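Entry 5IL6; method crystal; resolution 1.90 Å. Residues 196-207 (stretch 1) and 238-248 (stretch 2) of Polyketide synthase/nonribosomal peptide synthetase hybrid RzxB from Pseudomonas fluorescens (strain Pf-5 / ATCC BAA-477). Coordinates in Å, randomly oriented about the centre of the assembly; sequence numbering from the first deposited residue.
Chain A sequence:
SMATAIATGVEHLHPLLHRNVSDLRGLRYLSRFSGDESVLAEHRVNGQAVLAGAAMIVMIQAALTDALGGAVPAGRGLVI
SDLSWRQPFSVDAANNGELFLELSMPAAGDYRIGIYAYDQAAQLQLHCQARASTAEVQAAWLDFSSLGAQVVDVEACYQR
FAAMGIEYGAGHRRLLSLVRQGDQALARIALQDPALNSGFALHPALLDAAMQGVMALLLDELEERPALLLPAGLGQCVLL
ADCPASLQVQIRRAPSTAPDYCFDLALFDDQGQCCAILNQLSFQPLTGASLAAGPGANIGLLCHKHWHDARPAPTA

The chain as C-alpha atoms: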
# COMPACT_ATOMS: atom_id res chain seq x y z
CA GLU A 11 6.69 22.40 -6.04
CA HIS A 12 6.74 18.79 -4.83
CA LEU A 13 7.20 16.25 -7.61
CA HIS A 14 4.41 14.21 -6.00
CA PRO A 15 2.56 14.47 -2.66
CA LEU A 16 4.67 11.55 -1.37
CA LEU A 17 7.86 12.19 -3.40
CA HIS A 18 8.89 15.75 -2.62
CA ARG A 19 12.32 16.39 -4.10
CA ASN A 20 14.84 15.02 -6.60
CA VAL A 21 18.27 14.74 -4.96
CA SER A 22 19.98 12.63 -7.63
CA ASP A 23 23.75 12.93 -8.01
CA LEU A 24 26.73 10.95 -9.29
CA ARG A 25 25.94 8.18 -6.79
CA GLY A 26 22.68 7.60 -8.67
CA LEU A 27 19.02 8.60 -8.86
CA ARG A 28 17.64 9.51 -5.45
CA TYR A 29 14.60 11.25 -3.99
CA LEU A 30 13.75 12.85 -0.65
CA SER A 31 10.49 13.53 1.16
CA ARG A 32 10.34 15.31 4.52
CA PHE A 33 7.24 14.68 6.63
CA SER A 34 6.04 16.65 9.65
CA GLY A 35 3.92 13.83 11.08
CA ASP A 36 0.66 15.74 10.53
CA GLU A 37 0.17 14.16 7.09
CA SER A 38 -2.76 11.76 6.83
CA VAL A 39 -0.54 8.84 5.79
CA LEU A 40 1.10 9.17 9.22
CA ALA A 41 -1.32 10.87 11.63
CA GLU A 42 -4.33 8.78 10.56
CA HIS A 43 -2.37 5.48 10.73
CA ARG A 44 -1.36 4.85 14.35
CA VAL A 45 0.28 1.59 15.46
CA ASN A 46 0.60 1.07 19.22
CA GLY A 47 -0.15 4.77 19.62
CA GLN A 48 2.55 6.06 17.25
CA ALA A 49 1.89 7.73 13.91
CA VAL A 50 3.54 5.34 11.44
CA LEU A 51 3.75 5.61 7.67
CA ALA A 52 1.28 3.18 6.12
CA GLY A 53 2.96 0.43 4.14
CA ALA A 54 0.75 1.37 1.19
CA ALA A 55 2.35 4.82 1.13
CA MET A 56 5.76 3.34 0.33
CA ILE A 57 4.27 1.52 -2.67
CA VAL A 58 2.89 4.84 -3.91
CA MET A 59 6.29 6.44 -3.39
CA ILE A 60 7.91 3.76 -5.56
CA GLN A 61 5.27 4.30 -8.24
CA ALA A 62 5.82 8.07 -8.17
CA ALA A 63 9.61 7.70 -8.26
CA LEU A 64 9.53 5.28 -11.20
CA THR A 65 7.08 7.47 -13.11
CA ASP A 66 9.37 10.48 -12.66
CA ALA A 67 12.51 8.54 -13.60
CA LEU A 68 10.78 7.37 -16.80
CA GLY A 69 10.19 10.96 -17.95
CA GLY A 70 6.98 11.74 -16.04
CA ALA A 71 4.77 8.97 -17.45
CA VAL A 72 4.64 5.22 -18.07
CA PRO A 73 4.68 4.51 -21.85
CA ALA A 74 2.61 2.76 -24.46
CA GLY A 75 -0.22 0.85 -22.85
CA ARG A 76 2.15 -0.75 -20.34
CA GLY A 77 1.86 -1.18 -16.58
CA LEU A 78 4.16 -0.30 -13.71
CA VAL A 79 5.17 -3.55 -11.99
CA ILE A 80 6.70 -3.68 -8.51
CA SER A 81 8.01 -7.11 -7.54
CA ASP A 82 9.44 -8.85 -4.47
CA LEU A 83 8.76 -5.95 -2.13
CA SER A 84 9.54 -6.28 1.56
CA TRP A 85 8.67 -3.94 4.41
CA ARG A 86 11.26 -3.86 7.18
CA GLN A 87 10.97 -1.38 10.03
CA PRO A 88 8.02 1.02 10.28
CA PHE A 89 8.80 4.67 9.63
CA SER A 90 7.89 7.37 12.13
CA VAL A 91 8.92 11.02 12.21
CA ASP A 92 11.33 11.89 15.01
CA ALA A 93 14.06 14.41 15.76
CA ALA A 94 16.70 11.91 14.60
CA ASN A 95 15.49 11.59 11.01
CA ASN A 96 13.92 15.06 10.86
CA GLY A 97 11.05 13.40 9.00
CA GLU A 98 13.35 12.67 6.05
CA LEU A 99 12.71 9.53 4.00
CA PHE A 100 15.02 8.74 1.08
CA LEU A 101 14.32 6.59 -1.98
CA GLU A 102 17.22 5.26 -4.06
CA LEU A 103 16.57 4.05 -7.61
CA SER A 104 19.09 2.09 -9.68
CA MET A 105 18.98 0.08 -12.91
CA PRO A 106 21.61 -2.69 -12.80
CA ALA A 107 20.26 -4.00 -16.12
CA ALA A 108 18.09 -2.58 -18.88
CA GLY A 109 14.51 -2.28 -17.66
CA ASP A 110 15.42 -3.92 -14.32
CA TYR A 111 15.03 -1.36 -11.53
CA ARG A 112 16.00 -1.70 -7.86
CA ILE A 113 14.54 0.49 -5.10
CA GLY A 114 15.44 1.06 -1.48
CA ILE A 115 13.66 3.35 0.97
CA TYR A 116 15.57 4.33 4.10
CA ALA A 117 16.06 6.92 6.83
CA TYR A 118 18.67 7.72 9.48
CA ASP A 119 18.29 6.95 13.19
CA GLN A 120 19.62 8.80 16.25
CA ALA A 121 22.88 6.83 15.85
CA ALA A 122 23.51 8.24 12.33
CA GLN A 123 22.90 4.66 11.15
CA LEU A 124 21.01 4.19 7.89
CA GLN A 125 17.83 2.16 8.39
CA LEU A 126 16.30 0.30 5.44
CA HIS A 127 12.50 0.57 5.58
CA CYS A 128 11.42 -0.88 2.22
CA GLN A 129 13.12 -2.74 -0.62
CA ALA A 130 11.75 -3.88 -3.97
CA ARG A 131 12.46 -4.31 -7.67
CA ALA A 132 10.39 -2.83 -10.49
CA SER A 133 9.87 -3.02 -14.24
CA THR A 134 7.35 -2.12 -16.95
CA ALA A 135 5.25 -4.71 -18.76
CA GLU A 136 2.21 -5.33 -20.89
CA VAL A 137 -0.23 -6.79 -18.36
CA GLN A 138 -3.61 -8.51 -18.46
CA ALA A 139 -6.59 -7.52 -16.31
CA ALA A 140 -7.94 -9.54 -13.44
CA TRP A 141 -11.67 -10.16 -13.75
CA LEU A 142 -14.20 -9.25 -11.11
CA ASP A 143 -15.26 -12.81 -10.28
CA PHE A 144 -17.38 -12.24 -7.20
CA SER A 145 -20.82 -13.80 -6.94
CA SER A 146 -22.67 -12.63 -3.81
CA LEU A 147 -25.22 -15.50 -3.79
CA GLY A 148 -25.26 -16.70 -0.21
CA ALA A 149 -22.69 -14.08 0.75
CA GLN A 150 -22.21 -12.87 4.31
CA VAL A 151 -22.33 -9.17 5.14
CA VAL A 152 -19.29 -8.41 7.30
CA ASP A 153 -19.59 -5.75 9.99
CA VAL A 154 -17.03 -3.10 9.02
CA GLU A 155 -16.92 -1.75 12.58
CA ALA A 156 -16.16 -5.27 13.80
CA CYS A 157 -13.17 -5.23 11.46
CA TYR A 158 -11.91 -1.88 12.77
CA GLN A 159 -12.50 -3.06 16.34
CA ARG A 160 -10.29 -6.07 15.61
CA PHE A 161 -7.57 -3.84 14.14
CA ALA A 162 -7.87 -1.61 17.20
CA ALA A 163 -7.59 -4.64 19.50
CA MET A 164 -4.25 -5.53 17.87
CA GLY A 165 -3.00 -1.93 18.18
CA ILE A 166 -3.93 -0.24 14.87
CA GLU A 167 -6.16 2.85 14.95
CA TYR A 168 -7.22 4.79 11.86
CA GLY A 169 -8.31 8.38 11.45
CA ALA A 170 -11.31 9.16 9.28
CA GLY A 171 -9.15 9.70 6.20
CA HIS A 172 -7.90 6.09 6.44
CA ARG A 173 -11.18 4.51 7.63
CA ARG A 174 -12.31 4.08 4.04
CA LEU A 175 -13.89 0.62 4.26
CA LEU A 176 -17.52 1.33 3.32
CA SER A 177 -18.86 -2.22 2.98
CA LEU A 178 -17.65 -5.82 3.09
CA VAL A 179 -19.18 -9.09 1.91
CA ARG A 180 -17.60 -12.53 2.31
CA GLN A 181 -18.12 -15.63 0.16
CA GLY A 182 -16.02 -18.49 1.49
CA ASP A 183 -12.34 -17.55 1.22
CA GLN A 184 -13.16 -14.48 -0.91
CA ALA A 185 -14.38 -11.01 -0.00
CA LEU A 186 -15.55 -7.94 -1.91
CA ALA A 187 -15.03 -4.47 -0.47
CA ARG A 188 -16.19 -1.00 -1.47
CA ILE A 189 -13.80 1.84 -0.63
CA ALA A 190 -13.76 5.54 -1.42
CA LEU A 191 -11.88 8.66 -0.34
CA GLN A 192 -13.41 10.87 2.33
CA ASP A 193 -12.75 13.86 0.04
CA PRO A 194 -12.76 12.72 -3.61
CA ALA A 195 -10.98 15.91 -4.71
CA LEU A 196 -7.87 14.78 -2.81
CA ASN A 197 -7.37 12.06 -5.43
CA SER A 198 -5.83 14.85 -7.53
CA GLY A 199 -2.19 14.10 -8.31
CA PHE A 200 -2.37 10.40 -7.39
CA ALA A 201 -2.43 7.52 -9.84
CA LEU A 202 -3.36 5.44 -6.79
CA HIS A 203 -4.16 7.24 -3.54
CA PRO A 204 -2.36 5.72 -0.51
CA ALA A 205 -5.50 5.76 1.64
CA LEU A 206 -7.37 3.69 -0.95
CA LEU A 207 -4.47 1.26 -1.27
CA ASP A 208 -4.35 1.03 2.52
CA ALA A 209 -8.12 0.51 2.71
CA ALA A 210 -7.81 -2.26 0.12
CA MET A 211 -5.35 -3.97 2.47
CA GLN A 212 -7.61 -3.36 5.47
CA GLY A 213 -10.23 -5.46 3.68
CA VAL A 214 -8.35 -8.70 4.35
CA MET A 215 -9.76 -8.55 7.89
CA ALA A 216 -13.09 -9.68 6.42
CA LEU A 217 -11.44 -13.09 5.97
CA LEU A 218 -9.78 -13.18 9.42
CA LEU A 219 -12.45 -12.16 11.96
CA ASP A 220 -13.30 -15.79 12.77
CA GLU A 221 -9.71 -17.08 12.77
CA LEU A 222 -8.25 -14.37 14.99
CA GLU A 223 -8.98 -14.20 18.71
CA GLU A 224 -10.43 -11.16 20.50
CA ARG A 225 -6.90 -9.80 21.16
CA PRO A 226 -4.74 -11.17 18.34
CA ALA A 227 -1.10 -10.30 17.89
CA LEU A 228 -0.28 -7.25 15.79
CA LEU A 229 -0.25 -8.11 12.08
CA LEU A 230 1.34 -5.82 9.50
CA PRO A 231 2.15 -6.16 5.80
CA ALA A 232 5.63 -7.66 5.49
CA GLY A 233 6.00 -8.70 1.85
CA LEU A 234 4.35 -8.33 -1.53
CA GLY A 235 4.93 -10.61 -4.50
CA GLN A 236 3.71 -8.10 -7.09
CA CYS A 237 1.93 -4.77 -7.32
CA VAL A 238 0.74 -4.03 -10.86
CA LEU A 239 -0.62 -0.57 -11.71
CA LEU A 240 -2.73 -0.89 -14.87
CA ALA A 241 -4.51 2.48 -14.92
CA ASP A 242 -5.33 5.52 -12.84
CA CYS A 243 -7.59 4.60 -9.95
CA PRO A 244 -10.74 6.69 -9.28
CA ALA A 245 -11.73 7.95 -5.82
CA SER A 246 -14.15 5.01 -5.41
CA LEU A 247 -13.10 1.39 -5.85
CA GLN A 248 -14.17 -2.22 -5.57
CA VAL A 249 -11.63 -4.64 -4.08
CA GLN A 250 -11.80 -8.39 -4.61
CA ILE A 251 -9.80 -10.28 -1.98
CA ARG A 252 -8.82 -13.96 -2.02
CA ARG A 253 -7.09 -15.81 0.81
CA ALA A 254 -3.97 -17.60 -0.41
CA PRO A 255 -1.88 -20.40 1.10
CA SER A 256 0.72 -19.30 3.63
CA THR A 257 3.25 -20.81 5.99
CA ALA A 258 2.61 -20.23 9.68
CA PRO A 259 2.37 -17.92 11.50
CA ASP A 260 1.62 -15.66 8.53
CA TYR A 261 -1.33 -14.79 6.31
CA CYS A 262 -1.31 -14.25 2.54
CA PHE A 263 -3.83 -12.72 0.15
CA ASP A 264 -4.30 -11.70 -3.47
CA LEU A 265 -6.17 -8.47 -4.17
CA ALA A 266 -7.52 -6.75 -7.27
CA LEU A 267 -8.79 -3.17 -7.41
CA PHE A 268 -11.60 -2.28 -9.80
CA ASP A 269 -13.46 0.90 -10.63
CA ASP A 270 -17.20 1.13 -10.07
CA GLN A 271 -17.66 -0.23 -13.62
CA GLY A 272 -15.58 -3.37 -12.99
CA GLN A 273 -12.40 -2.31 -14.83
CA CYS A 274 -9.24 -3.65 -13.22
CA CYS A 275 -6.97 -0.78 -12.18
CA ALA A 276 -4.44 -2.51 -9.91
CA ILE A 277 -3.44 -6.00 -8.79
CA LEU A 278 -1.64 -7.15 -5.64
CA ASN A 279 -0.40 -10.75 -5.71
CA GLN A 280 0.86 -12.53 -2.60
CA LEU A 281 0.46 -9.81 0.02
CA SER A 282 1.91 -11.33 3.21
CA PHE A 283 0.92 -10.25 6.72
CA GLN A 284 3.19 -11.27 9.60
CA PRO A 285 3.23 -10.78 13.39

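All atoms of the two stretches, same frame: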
# COMPACT_ATOMS: atom_id res chain seq x y z
N LEU A 196 -9.25 15.05 -3.20
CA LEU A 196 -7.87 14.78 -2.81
C LEU A 196 -7.23 13.67 -3.63
O LEU A 196 -6.04 13.41 -3.45
CB LEU A 196 -7.80 14.44 -1.32
CG LEU A 196 -8.17 15.61 -0.39
CD1 LEU A 196 -8.20 15.16 1.07
CD2 LEU A 196 -7.25 16.81 -0.57
N ASN A 197 -7.98 13.00 -4.51
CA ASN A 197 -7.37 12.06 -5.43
C ASN A 197 -6.52 12.76 -6.47
O ASN A 197 -5.76 12.09 -7.19
CB ASN A 197 -8.46 11.23 -6.13
CG ASN A 197 -7.95 9.89 -6.62
OD1 ASN A 197 -7.08 9.27 -6.00
ND2 ASN A 197 -8.49 9.43 -7.75
N SER A 198 -6.61 14.09 -6.56
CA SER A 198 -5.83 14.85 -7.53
C SER A 198 -4.34 14.64 -7.30
O SER A 198 -3.84 14.78 -6.18
CB SER A 198 -6.17 16.33 -7.42
OG SER A 198 -5.51 17.09 -8.41
N GLY A 199 -3.62 14.30 -8.37
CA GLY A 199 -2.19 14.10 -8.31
C GLY A 199 -1.75 12.69 -8.00
O GLY A 199 -0.54 12.42 -8.01
N PHE A 200 -2.68 11.78 -7.72
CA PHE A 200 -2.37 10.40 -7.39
C PHE A 200 -2.86 9.49 -8.51
O PHE A 200 -4.02 9.57 -8.91
CB PHE A 200 -3.03 9.98 -6.08
CG PHE A 200 -2.39 10.56 -4.85
CD1 PHE A 200 -1.20 10.04 -4.36
CD2 PHE A 200 -2.99 11.60 -4.17
CE1 PHE A 200 -0.61 10.56 -3.23
CE2 PHE A 200 -2.41 12.13 -3.03
CZ PHE A 200 -1.22 11.61 -2.56
N ALA A 201 -1.97 8.63 -9.02
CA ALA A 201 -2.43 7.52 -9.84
C ALA A 201 -3.17 6.50 -8.99
O ALA A 201 -4.17 5.92 -9.42
CB ALA A 201 -1.25 6.87 -10.56
N LEU A 202 -2.68 6.27 -7.77
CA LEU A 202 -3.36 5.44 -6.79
C LEU A 202 -3.16 6.08 -5.42
O LEU A 202 -2.03 6.19 -4.94
CB LEU A 202 -2.81 4.01 -6.80
CG LEU A 202 -3.30 3.09 -5.69
CD1 LEU A 202 -4.82 3.14 -5.55
CD2 LEU A 202 -2.83 1.67 -5.94
N HIS A 203 -4.25 6.52 -4.81
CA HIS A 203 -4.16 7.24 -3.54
C HIS A 203 -3.76 6.27 -2.43
O HIS A 203 -4.30 5.17 -2.34
CB HIS A 203 -5.49 7.90 -3.21
CG HIS A 203 -5.40 8.92 -2.11
ND1 HIS A 203 -5.34 8.57 -0.78
CD2 HIS A 203 -5.36 10.27 -2.15
CE1 HIS A 203 -5.26 9.66 -0.04
NE2 HIS A 203 -5.28 10.71 -0.85
N PRO A 204 -2.82 6.66 -1.55
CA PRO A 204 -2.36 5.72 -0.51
C PRO A 204 -3.45 5.28 0.45
O PRO A 204 -3.40 4.15 0.96
CB PRO A 204 -1.25 6.50 0.21
CG PRO A 204 -1.57 7.94 -0.06
CD PRO A 204 -2.13 7.95 -1.46
N ALA A 205 -4.43 6.14 0.74
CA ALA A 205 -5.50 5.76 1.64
C ALA A 205 -6.38 4.68 1.03
O ALA A 205 -6.88 3.79 1.74
CB ALA A 205 -6.34 6.98 2.01
N LEU A 206 -6.60 4.73 -0.29
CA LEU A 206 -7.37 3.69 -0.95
C LEU A 206 -6.58 2.39 -1.02
O LEU A 206 -7.15 1.30 -0.83
CB LEU A 206 -7.78 4.14 -2.36
CG LEU A 206 -8.77 5.30 -2.44
CD1 LEU A 206 -9.03 5.67 -3.90
CD2 LEU A 206 -10.08 4.96 -1.75
N LEU A 207 -5.28 2.47 -1.29
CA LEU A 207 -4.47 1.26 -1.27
C LEU A 207 -4.41 0.67 0.13
O LEU A 207 -4.44 -0.56 0.29
CB LEU A 207 -3.06 1.56 -1.80
CG LEU A 207 -2.12 0.35 -1.88
CD1 LEU A 207 -2.72 -0.76 -2.72
CD2 LEU A 207 -0.76 0.77 -2.43
N VAL A 238 0.84 -4.44 -9.47
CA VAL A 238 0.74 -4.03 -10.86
C VAL A 238 -0.24 -2.86 -10.94
O VAL A 238 -1.39 -2.97 -10.48
CB VAL A 238 0.29 -5.18 -11.76
CG1 VAL A 238 0.12 -4.70 -13.19
CG2 VAL A 238 1.29 -6.33 -11.70
N LEU A 239 0.21 -1.75 -11.50
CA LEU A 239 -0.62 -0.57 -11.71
C LEU A 239 -0.99 -0.50 -13.18
O LEU A 239 -0.16 -0.15 -14.03
CB LEU A 239 0.11 0.69 -11.25
CG LEU A 239 -0.67 2.00 -11.36
CD1 LEU A 239 -1.90 1.98 -10.45
CD2 LEU A 239 0.23 3.18 -11.02
N LEU A 240 -2.24 -0.84 -13.50
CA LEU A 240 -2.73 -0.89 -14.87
C LEU A 240 -3.25 0.45 -15.37
O LEU A 240 -3.08 0.78 -16.55
CB LEU A 240 -3.83 -1.95 -14.98
CG LEU A 240 -3.27 -3.37 -14.96
CD1 LEU A 240 -4.26 -4.37 -14.40
CD2 LEU A 240 -2.91 -3.72 -16.39
N ALA A 241 -3.89 1.23 -14.50
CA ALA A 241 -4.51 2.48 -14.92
C ALA A 241 -4.73 3.34 -13.69
O ALA A 241 -4.65 2.87 -12.56
CB ALA A 241 -5.83 2.22 -15.66
N ASP A 242 -5.00 4.62 -13.94
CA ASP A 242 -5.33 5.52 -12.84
C ASP A 242 -6.56 5.02 -12.10
O ASP A 242 -7.53 4.57 -12.71
CB ASP A 242 -5.56 6.94 -13.38
CG ASP A 242 -4.31 7.55 -13.97
OD1 ASP A 242 -3.20 7.08 -13.63
OD2 ASP A 242 -4.43 8.50 -14.76
N CYS A 243 -6.51 5.11 -10.78
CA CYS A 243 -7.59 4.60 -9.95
C CYS A 243 -8.51 5.73 -9.53
O CYS A 243 -8.03 6.75 -9.02
CB CYS A 243 -7.02 3.91 -8.71
SG CYS A 243 -5.96 2.50 -9.09
N PRO A 244 -9.84 5.61 -9.72
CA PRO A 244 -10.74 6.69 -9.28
C PRO A 244 -10.80 6.79 -7.76
O PRO A 244 -10.15 6.03 -7.04
CB PRO A 244 -12.10 6.30 -9.87
CG PRO A 244 -11.86 5.12 -10.74
CD PRO A 244 -10.57 4.51 -10.37
N ALA A 245 -11.59 7.75 -7.26
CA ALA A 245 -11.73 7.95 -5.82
C ALA A 245 -12.62 6.91 -5.16
O ALA A 245 -12.68 6.88 -3.92
CB ALA A 245 -12.27 9.35 -5.54
N SER A 246 -13.32 6.09 -5.93
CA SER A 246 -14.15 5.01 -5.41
C SER A 246 -13.77 3.71 -6.11
O SER A 246 -13.58 3.69 -7.33
CB SER A 246 -15.64 5.30 -5.62
OG SER A 246 -16.45 4.24 -5.14
N LEU A 247 -13.65 2.64 -5.33
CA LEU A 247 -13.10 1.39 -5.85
C LEU A 247 -13.83 0.19 -5.28
O LEU A 247 -14.39 0.25 -4.18
CB LEU A 247 -11.61 1.26 -5.52
CG LEU A 247 -10.67 2.27 -6.18
CD1 LEU A 247 -9.29 2.18 -5.56
CD2 LEU A 247 -10.60 2.05 -7.67
N GLN A 248 -13.82 -0.89 -6.05
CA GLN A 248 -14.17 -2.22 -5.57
C GLN A 248 -12.89 -3.03 -5.42
O GLN A 248 -11.98 -2.93 -6.25
CB GLN A 248 -15.11 -2.95 -6.53
CG GLN A 248 -16.47 -2.33 -6.71
CD GLN A 248 -17.33 -3.12 -7.68
OE1 GLN A 248 -18.10 -3.99 -7.28
NE2 GLN A 248 -17.18 -2.82 -8.97
O HOH W 1 -6.60 6.70 -6.36
O HOH W 2 -6.19 8.51 -10.14

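At the apolar centre, four leucines and a cysteine pack in two groups: Leu-202 and Leu-239 with Cys-243, and Leu-206 with Leu-247. Leu-202 has chi1 t and chi2 p. Cys-243 has its CA-to-CB bond toward stretch 1 and chi1 in m, with SG 3.8 Å from CD1 of Leu-202. The small, largely apolar side chain suits this buried site, while the N and O of the same residue are hydrogen-bonded. Leu-239, at the end of its strand, reaches over with two methyls: its CD1 lies 4.3 Å from CB of Leu-202, and its CD2 4.0 Å from CB of Ala-201. Further along, Leu-206 points toward stretch 2 from the first turn of the helix. Its extended m,t side chain sets CD1 3.9 Å from CD1 of Leu-247 and 3.4 Å from the carbonyl O of Pro-244, so one methyl packs against both side chain and backbone.

The helix that presents Leu-206 is capped by His-203, whose ND1 accepts from Ala-205 N at 3.0 Å.

Outward, the backbones meet. Cys-243 N donates to Ala-201 O, 2.8 Å and nearly straight, where the chains run close; the short side chain of Ala-201 leaves its CB 3.6 Å from OD1 of Asp-242, and Asp-242 is exposed.

Asn-197 supplies the polar edge. Its t rotamer directs ND2 to Cys-243 O at 3.0 Å, while its CB packs 4.3 Å from CB of Ala-245. The amide's other end is used too: OD1 accepts from water 1 at 2.6 Å, and this water also donates to Cys-243 O (3.0 Å) and accepts from His-203 N (2.8 Å). An amide suits the place because it both donates and accepts. Asn-197 also opens a type II turn, closed by Phe-200 N to Asn-197 O at 3.1 Å; Gly-199, at phi 90°, takes a backbone shape that calls for glycine. The rule is economical: apolar side chains pack at the centre, and one backbone pair, one side-chain amide and a shared water tie the polar edge.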